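Long-range contacts in trichothecene 15-O-acetyltransferase TRI3 (Fusarium sporotrichioides, PDB 3FOT), which transfers an acetyl group to the 15-oxygen of trichothecene intermediates during the biosynthesis of T-2 toxin and related sesquiterpene mycotoxins: residues 87-91 / 227-231; 196-200 / 351-355. All coordinates share one frame. Residue numbers count along the deposited sequence, not the author numbering.

The centres of contacts 1 and 2 lie about 10 Å apart, on the same side of the chain's centre. Their segments alternate along the sequence in the order 87-91, 196-200, 227-231 and 351-355, so the two contacts cross along the chain. Helix 71-88 enters contact 1 at its C-terminal end, and helix 191-205 supplies contact 2 while its side chains also touch Glu88 and His89. The contacts meet directly: Ser230 OG lies 3.0 Å from Tyr354 N, a probable hydrogen bond, and the rings of His89 and Tyr354 stack. Together they join two helices, one long connection and one short loop of this BAHD-superfamily acyltransferase into one continuous packing unit.

Contact 1: 87-91 / 227-231; sequences FEHPE and KNLSP
The last two residues of helix 71-88, Phe87 and Glu88, lead into His89, the first residue to leave helical angles (phi/psi -142/81), and the chain passes into a 3-10 segment that begins at Pro90-Glu91 and continues beyond. Opposite it, a 3-10 turn ends at Lys227-Asn228 and the chain straightens through Leu229 and Ser230 (-52/140 and -60/138) in a polyproline-like path. The two segments run in roughly the same direction, closest at Pro90-Leu229, whose CA atoms are 5.6 Å apart. Asn228 (chi1 m) points toward the helix end, where its ND2 donates to Phe87 O at 2.8 Å; this carbonyl lies at the C-terminal end of the helix, so the amide ties the loop to it. Next along, Pro90 CB packs on Leu229 CD2 at 3.8 Å. Glu91 (chi1 m, chi2 p) bends its carboxylate back, and OE2 accepts from both Ser230 N (2.8 Å) and Ser230 OG (3.0 Å). Water 1 fills the gap between, bound to His89 ND1 (2.8 Å) and donating to Glu91 OE1 and Asn228 O (each 2.7 Å). The contact therefore ties the end of helix 71-88 to the long loop between helices 191-205 and 246-264. On its flanks, Glu88 forms a salt bridge with Arg203 of helix 191-205, while Pro90 and Leu229 both rest on Tyr108 of strand 105-109.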
ATOM      1  N   PHE A  87      17.281  -6.031 -11.718  1.00 10.65           N
ATOM      2  CA  PHE A  87      17.770  -7.400 -11.827  1.00 11.76           C
ATOM      3  C   PHE A  87      17.190  -8.331 -10.768  1.00 12.39           C
ATOM      4  O   PHE A  87      16.727  -9.417 -11.089  1.00 12.80           O
ATOM      5  CB  PHE A  87      19.299  -7.469 -11.822  1.00 11.98           C
ATOM      6  CG  PHE A  87      19.814  -8.788 -12.289  1.00 12.82           C
ATOM      7  CD1 PHE A  87      19.983  -9.021 -13.653  1.00 13.90           C
ATOM      8  CD2 PHE A  87      20.051  -9.822 -11.379  1.00 15.81           C
ATOM      9  CE1 PHE A  87      20.429 -10.274 -14.109  1.00 16.42           C
ATOM     10  CE2 PHE A  87      20.491 -11.085 -11.836  1.00 17.02           C
ATOM     11  CZ  PHE A  87      20.680 -11.283 -13.201  1.00 15.05           C
ATOM     12  N   GLU A  88      17.172  -7.884  -9.510  1.00 12.15           N
ATOM     13  CA  GLU A  88      16.603  -8.672  -8.426  1.00 12.79           C
ATOM     14  C   GLU A  88      15.084  -8.836  -8.539  1.00 11.76           C
ATOM     15  O   GLU A  88      14.547  -9.932  -8.282  1.00 11.25           O
ATOM     16  CB  GLU A  88      16.903  -8.002  -7.091  1.00 11.72           C
ATOM     17  CG  GLU A  88      18.387  -7.966  -6.706  1.00 14.25           C
ATOM     18  CD  GLU A  88      18.582  -7.606  -5.234  1.00 15.05           C
ATOM     19  OE1 GLU A  88      17.578  -7.393  -4.512  1.00 20.12           O
ATOM     20  OE2 GLU A  88      19.743  -7.585  -4.776  1.00 17.78           O
ATOM     21  N   HIS A  89      14.406  -7.740  -8.878  1.00 11.27           N
ATOM     22  CA  HIS A  89      12.939  -7.651  -8.827  1.00 10.99           C
ATOM     23  C   HIS A  89      12.406  -6.830 -10.003  1.00 11.10           C
ATOM     24  O   HIS A  89      12.135  -5.639  -9.886  1.00 10.01           O
ATOM     25  CB  HIS A  89      12.482  -7.116  -7.466  1.00 11.76           C
ATOM     26  CG  HIS A  89      12.965  -7.966  -6.335  1.00 11.90           C
ATOM     27  ND1 HIS A  89      12.592  -9.285  -6.202  1.00 13.22           N
ATOM     28  CD2 HIS A  89      13.843  -7.719  -5.338  1.00 15.24           C
ATOM     29  CE1 HIS A  89      13.195  -9.808  -5.151  1.00 14.35           C
ATOM     30  NE2 HIS A  89      13.959  -8.878  -4.608  1.00 14.54           N
ATOM     31  N   PRO A  90      12.289  -7.481 -11.164  1.00 10.75           N
ATOM     32  CA  PRO A  90      11.912  -6.749 -12.387  1.00 10.59           C
ATOM     33  C   PRO A  90      10.492  -6.187 -12.453  1.00 10.04           C
ATOM     34  O   PRO A  90      10.152  -5.544 -13.457  1.00 10.71           O
ATOM     35  CB  PRO A  90      12.150  -7.757 -13.527  1.00 11.00           C
ATOM     36  CG  PRO A  90      12.647  -9.034 -12.870  1.00 12.55           C
ATOM     37  CD  PRO A  90      12.578  -8.911 -11.383  1.00 11.40           C
ATOM     38  N   GLU A  91       9.688  -6.372 -11.407  1.00  9.76           N
ATOM     39  CA  GLU A  91       8.403  -5.717 -11.326  1.00  9.74           C
ATOM     40  C   GLU A  91       8.534  -4.206 -11.517  1.00  9.04           C
ATOM     41  O   GLU A  91       7.622  -3.576 -12.016  1.00  8.99           O
ATOM     42  CB  GLU A  91       7.769  -5.975  -9.962  1.00  9.99           C
ATOM     43  CG  GLU A  91       7.144  -7.365  -9.846  1.00 11.21           C
ATOM     44  CD  GLU A  91       8.119  -8.479  -9.567  1.00 13.75           C
ATOM     45  OE1 GLU A  91       9.325  -8.240  -9.286  1.00 11.50           O
ATOM     46  OE2 GLU A  91       7.645  -9.622  -9.602  1.00 14.57           O
ATOM     47  N   LYS A 227      13.707 -14.752 -14.879  1.00 13.48           N
ATOM     48  CA  LYS A 227      13.377 -15.767 -13.885  1.00 15.20           C
ATOM     49  C   LYS A 227      13.181 -15.188 -12.468  1.00 14.77           C
ATOM     50  O   LYS A 227      12.739 -15.910 -11.564  1.00 13.46           O
ATOM     51  CB  LYS A 227      14.451 -16.850 -13.850  1.00 14.98           C
ATOM     52  CG  LYS A 227      15.837 -16.337 -13.442  1.00 16.86           C
ATOM     53  CD  LYS A 227      16.872 -17.478 -13.489  1.00 17.76           C
ATOM     54  CE  LYS A 227      18.265 -16.957 -13.174  1.00 22.83           C
ATOM     55  NZ  LYS A 227      18.854 -16.232 -14.344  1.00 22.04           N
ATOM     56  N   ASN A 228      13.521 -13.905 -12.292  1.00 13.90           N
ATOM     57  CA  ASN A 228      13.387 -13.238 -10.981  1.00 14.65           C
ATOM     58  C   ASN A 228      12.046 -12.536 -10.783  1.00 14.46           C
ATOM     59  O   ASN A 228      11.730 -12.099  -9.668  1.00 14.74           O
ATOM     60  CB  ASN A 228      14.541 -12.250 -10.745  1.00 14.10           C
ATOM     61  CG  ASN A 228      15.875 -12.946 -10.547  1.00 16.01           C
ATOM     62  OD1 ASN A 228      15.927 -14.119 -10.171  1.00 15.76           O
ATOM     63  ND2 ASN A 228      16.963 -12.204 -10.737  1.00 15.55           N
ATOM     64  N   LEU A 229      11.279 -12.392 -11.867  1.00 14.19           N
ATOM     65  CA  LEU A 229       9.878 -11.980 -11.746  1.00 13.79           C
ATOM     66  C   LEU A 229       9.145 -12.881 -10.735  1.00 14.09           C
ATOM     67  O   LEU A 229       9.382 -14.093 -10.672  1.00 13.58           O
ATOM     68  CB  LEU A 229       9.183 -12.042 -13.099  1.00 14.17           C
ATOM     69  CG  LEU A 229       9.486 -10.989 -14.158  1.00 14.03           C
ATOM     70  CD1 LEU A 229       9.045 -11.467 -15.549  1.00 12.02           C
ATOM     71  CD2 LEU A 229       8.836  -9.635 -13.822  1.00 12.82           C
ATOM     72  N   SER A 230       8.272 -12.285  -9.922  1.00 14.54           N
ATOM     73  CA  SER A 230       7.488 -13.060  -8.959  1.00 15.03           C
ATOM     74  C   SER A 230       6.674 -14.053  -9.790  1.00 14.83           C
ATOM     75  O   SER A 230       6.143 -13.698 -10.853  1.00 14.91           O
ATOM     76  CB  SER A 230       6.563 -12.144  -8.119  1.00 15.66           C
ATOM     77  OG  SER A 230       7.340 -11.350  -7.209  1.00 15.91           O
ATOM     78  N   PRO A 231       6.589 -15.306  -9.323  1.00 15.27           N
ATOM     79  CA  PRO A 231       5.811 -16.267 -10.095  1.00 15.29           C
ATOM     80  C   PRO A 231       4.308 -15.960 -10.038  1.00 15.35           C
ATOM     81  O   PRO A 231       3.887 -15.137  -9.196  1.00 14.58           O
ATOM     82  CB  PRO A 231       6.163 -17.603  -9.432  1.00 15.31           C
ATOM     83  CG  PRO A 231       6.528 -17.254  -8.029  1.00 15.75           C
ATOM     84  CD  PRO A 231       7.195 -15.907  -8.121  1.00 15.20           C
TER
HETATM   85  O   HOH W   1      10.610 -10.201  -8.026  1.00 11.93           O
HETATM   86  O   HOH W   2       5.644 -10.777 -11.050  1.00 23.31           O

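Contact 2: 196-200 / 351-355; sequences KFVGD and SNFYA
This is a buried helix-to-loop contact: Tyr354, from the loop between helix 347-350 and strand 358-365, lies against helix 191-205. The helix directly follows an HXXXD sequence, the signature motif of BAHD acyltransferases. Segment 196-200 is helical (Asp200 N to Lys196 O, 2.9 Å); 351-355 has no regular structure, with Phe353 extended (-118/117) and Tyr354 at -105/-25. Lys196 CA and Tyr354 CA, 7.4 Å apart, are the closest pair. Tyr354 (chi1 m, chi2 67°) brings CE2 to 3.6 Å from Lys196 CB and 4.1 Å from Phe197 CB. The Lys196 chain (m, t, p, p) curls along the ring, CE making an off-centre CH-pi contact 4.2 Å from the Tyr354 centroid, and NZ donates to Ser351 O at 3.2 Å. Water 3 bridges Lys196 NZ (2.9 Å), Asn352 OD1 (2.7 Å) and Tyr354 OH (3.1 Å). Tyr354 OH donates to Asp200 OD2 at only 2.5 Å, consistent with a strong phenol-carboxylate hydrogen bond; Arg203 also meets the Asp200 charge.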
ATOM      1  N   LYS A 196       8.930  -3.321   0.331  1.00  9.40           N
ATOM      2  CA  LYS A 196      10.094  -4.218   0.259  1.00  9.44           C
ATOM      3  C   LYS A 196      11.076  -3.668  -0.790  1.00  8.89           C
ATOM      4  O   LYS A 196      12.278  -3.650  -0.593  1.00  8.69           O
ATOM      5  CB  LYS A 196       9.684  -5.644  -0.125  1.00 10.35           C
ATOM      6  CG  LYS A 196       9.049  -6.424   1.058  1.00 10.66           C
ATOM      7  CD  LYS A 196       8.412  -7.761   0.632  1.00 12.33           C
ATOM      8  CE  LYS A 196       9.445  -8.791   0.153  1.00 14.78           C
ATOM      9  NZ  LYS A 196      10.385  -9.278   1.226  1.00 15.07           N
ATOM     10  N   PHE A 197      10.540  -3.200  -1.903  1.00  8.38           N
ATOM     11  CA  PHE A 197      11.398  -2.698  -2.971  1.00  7.65           C
ATOM     12  C   PHE A 197      12.121  -1.395  -2.565  1.00  7.21           C
ATOM     13  O   PHE A 197      13.300  -1.214  -2.881  1.00  7.56           O
ATOM     14  CB  PHE A 197      10.585  -2.507  -4.261  1.00  7.23           C
ATOM     15  CG  PHE A 197      11.447  -2.222  -5.453  1.00  9.82           C
ATOM     16  CD1 PHE A 197      12.041  -3.264  -6.170  1.00 11.14           C
ATOM     17  CD2 PHE A 197      11.671  -0.903  -5.850  1.00  9.95           C
ATOM     18  CE1 PHE A 197      12.868  -2.995  -7.281  1.00  9.24           C
ATOM     19  CE2 PHE A 197      12.448  -0.619  -6.959  1.00  9.85           C
ATOM     20  CZ  PHE A 197      13.051  -1.665  -7.686  1.00 10.94           C
ATOM     21  N   VAL A 198      11.438  -0.514  -1.841  1.00  6.87           N
ATOM     22  CA  VAL A 198      12.090   0.690  -1.266  1.00  7.36           C
ATOM     23  C   VAL A 198      13.265   0.226  -0.363  1.00  7.19           C
ATOM     24  O   VAL A 198      14.382   0.748  -0.453  1.00  6.50           O
ATOM     25  CB  VAL A 198      11.084   1.535  -0.476  1.00  7.75           C
ATOM     26  CG1 VAL A 198      11.783   2.636   0.326  1.00  9.85           C
ATOM     27  CG2 VAL A 198      10.053   2.158  -1.454  1.00  8.24           C
ATOM     28  N   GLY A 199      12.997  -0.770   0.479  1.00  6.52           N
ATOM     29  CA  GLY A 199      14.043  -1.332   1.362  1.00  7.67           C
ATOM     30  C   GLY A 199      15.242  -1.825   0.567  1.00  7.61           C
ATOM     31  O   GLY A 199      16.421  -1.608   0.953  1.00  8.10           O
ATOM     32  N   ASP A 200      14.951  -2.520  -0.525  1.00  7.78           N
ATOM     33  CA  ASP A 200      16.001  -3.045  -1.419  1.00  8.47           C
ATOM     34  C   ASP A 200      16.852  -1.919  -1.990  1.00  8.26           C
ATOM     35  O   ASP A 200      18.066  -2.016  -2.020  1.00  7.98           O
ATOM     36  CB  ASP A 200      15.374  -3.847  -2.573  1.00  8.56           C
ATOM     37  CG  ASP A 200      14.699  -5.136  -2.096  1.00 12.64           C
ATOM     38  OD1 ASP A 200      15.072  -5.669  -1.031  1.00 13.78           O
ATOM     39  OD2 ASP A 200      13.775  -5.603  -2.777  1.00 12.72           O
ATOM     40  N   SER A 351       8.091 -15.331   1.207  1.00 18.79           N
ATOM     41  CA  SER A 351       8.851 -14.250   1.835  0.50 18.34           C
ATOM     42  C   SER A 351       9.617 -13.384   0.826  1.00 18.06           C
ATOM     43  O   SER A 351      10.304 -12.435   1.213  1.00 18.35           O
ATOM     44  CB  SER A 351       9.785 -14.802   2.918  0.50 18.96           C
ATOM     45  OG  SER A 351       9.046 -15.252   4.049  0.50 19.31           O
ATOM     46  N   ASN A 352       9.484 -13.710  -0.453  1.00 16.65           N
ATOM     47  CA  ASN A 352      10.177 -12.991  -1.526  1.00 16.13           C
ATOM     48  C   ASN A 352       9.240 -12.640  -2.707  1.00 15.37           C
ATOM     49  O   ASN A 352       9.619 -12.804  -3.855  1.00 15.90           O
ATOM     50  CB  ASN A 352      11.373 -13.849  -2.005  1.00 16.58           C
ATOM     51  CG  ASN A 352      12.340 -13.079  -2.906  1.00 20.37           C
ATOM     52  OD1 ASN A 352      12.580 -11.878  -2.714  1.00 20.62           O
ATOM     53  ND2 ASN A 352      12.913 -13.777  -3.882  1.00 20.86           N
ATOM     54  N   PHE A 353       8.028 -12.158  -2.412  1.00 13.60           N
ATOM     55  CA  PHE A 353       6.972 -11.981  -3.408  1.00 12.45           C
ATOM     56  C   PHE A 353       6.629 -10.505  -3.491  1.00 11.91           C
ATOM     57  O   PHE A 353       6.187  -9.917  -2.501  1.00 11.87           O
ATOM     58  CB  PHE A 353       5.703 -12.777  -3.046  1.00 12.31           C
ATOM     59  CG  PHE A 353       4.759 -12.976  -4.219  1.00 11.45           C
ATOM     60  CD1 PHE A 353       4.903 -14.086  -5.066  1.00 12.46           C
ATOM     61  CD2 PHE A 353       3.761 -12.049  -4.500  1.00 10.22           C
ATOM     62  CE1 PHE A 353       4.046 -14.270  -6.149  1.00 13.13           C
ATOM     63  CE2 PHE A 353       2.879 -12.243  -5.582  1.00  9.12           C
ATOM     64  CZ  PHE A 353       3.043 -13.342  -6.414  1.00 11.96           C
ATOM     65  N   TYR A 354       6.859  -9.911  -4.658  1.00 10.98           N
ATOM     66  CA  TYR A 354       6.750  -8.452  -4.821  1.00 10.65           C
ATOM     67  C   TYR A 354       5.501  -7.996  -5.556  1.00 10.50           C
ATOM     68  O   TYR A 354       5.062  -6.857  -5.382  1.00 10.59           O
ATOM     69  CB  TYR A 354       8.004  -7.909  -5.543  1.00 11.02           C
ATOM     70  CG  TYR A 354       9.210  -7.842  -4.635  1.00 10.49           C
ATOM     71  CD1 TYR A 354       9.805  -9.012  -4.148  1.00 10.77           C
ATOM     72  CD2 TYR A 354       9.737  -6.616  -4.238  1.00 10.17           C
ATOM     73  CE1 TYR A 354      10.884  -8.963  -3.299  1.00 11.62           C
ATOM     74  CE2 TYR A 354      10.855  -6.549  -3.397  1.00  9.66           C
ATOM     75  CZ  TYR A 354      11.419  -7.731  -2.928  1.00 10.42           C
ATOM     76  OH  TYR A 354      12.504  -7.696  -2.090  1.00 10.91           O
ATOM     77  N   ALA A 355       4.932  -8.863  -6.391  1.00 10.47           N
ATOM     78  CA  ALA A 355       3.668  -8.528  -7.068  1.00 10.18           C
ATOM     79  C   ALA A 355       2.521  -8.527  -6.039  1.00 10.18           C
ATOM     80  O   ALA A 355       2.718  -8.945  -4.891  1.00  9.80           O
ATOM     81  CB  ALA A 355       3.386  -9.525  -8.213  1.00 10.00           C
TER
HETATM   82  O   HOH W   3      12.491 -10.325  -0.490  1.00 28.75           O
HETATM   83  O   HOH W   4      14.744  -8.150  -0.189  1.00 21.09           O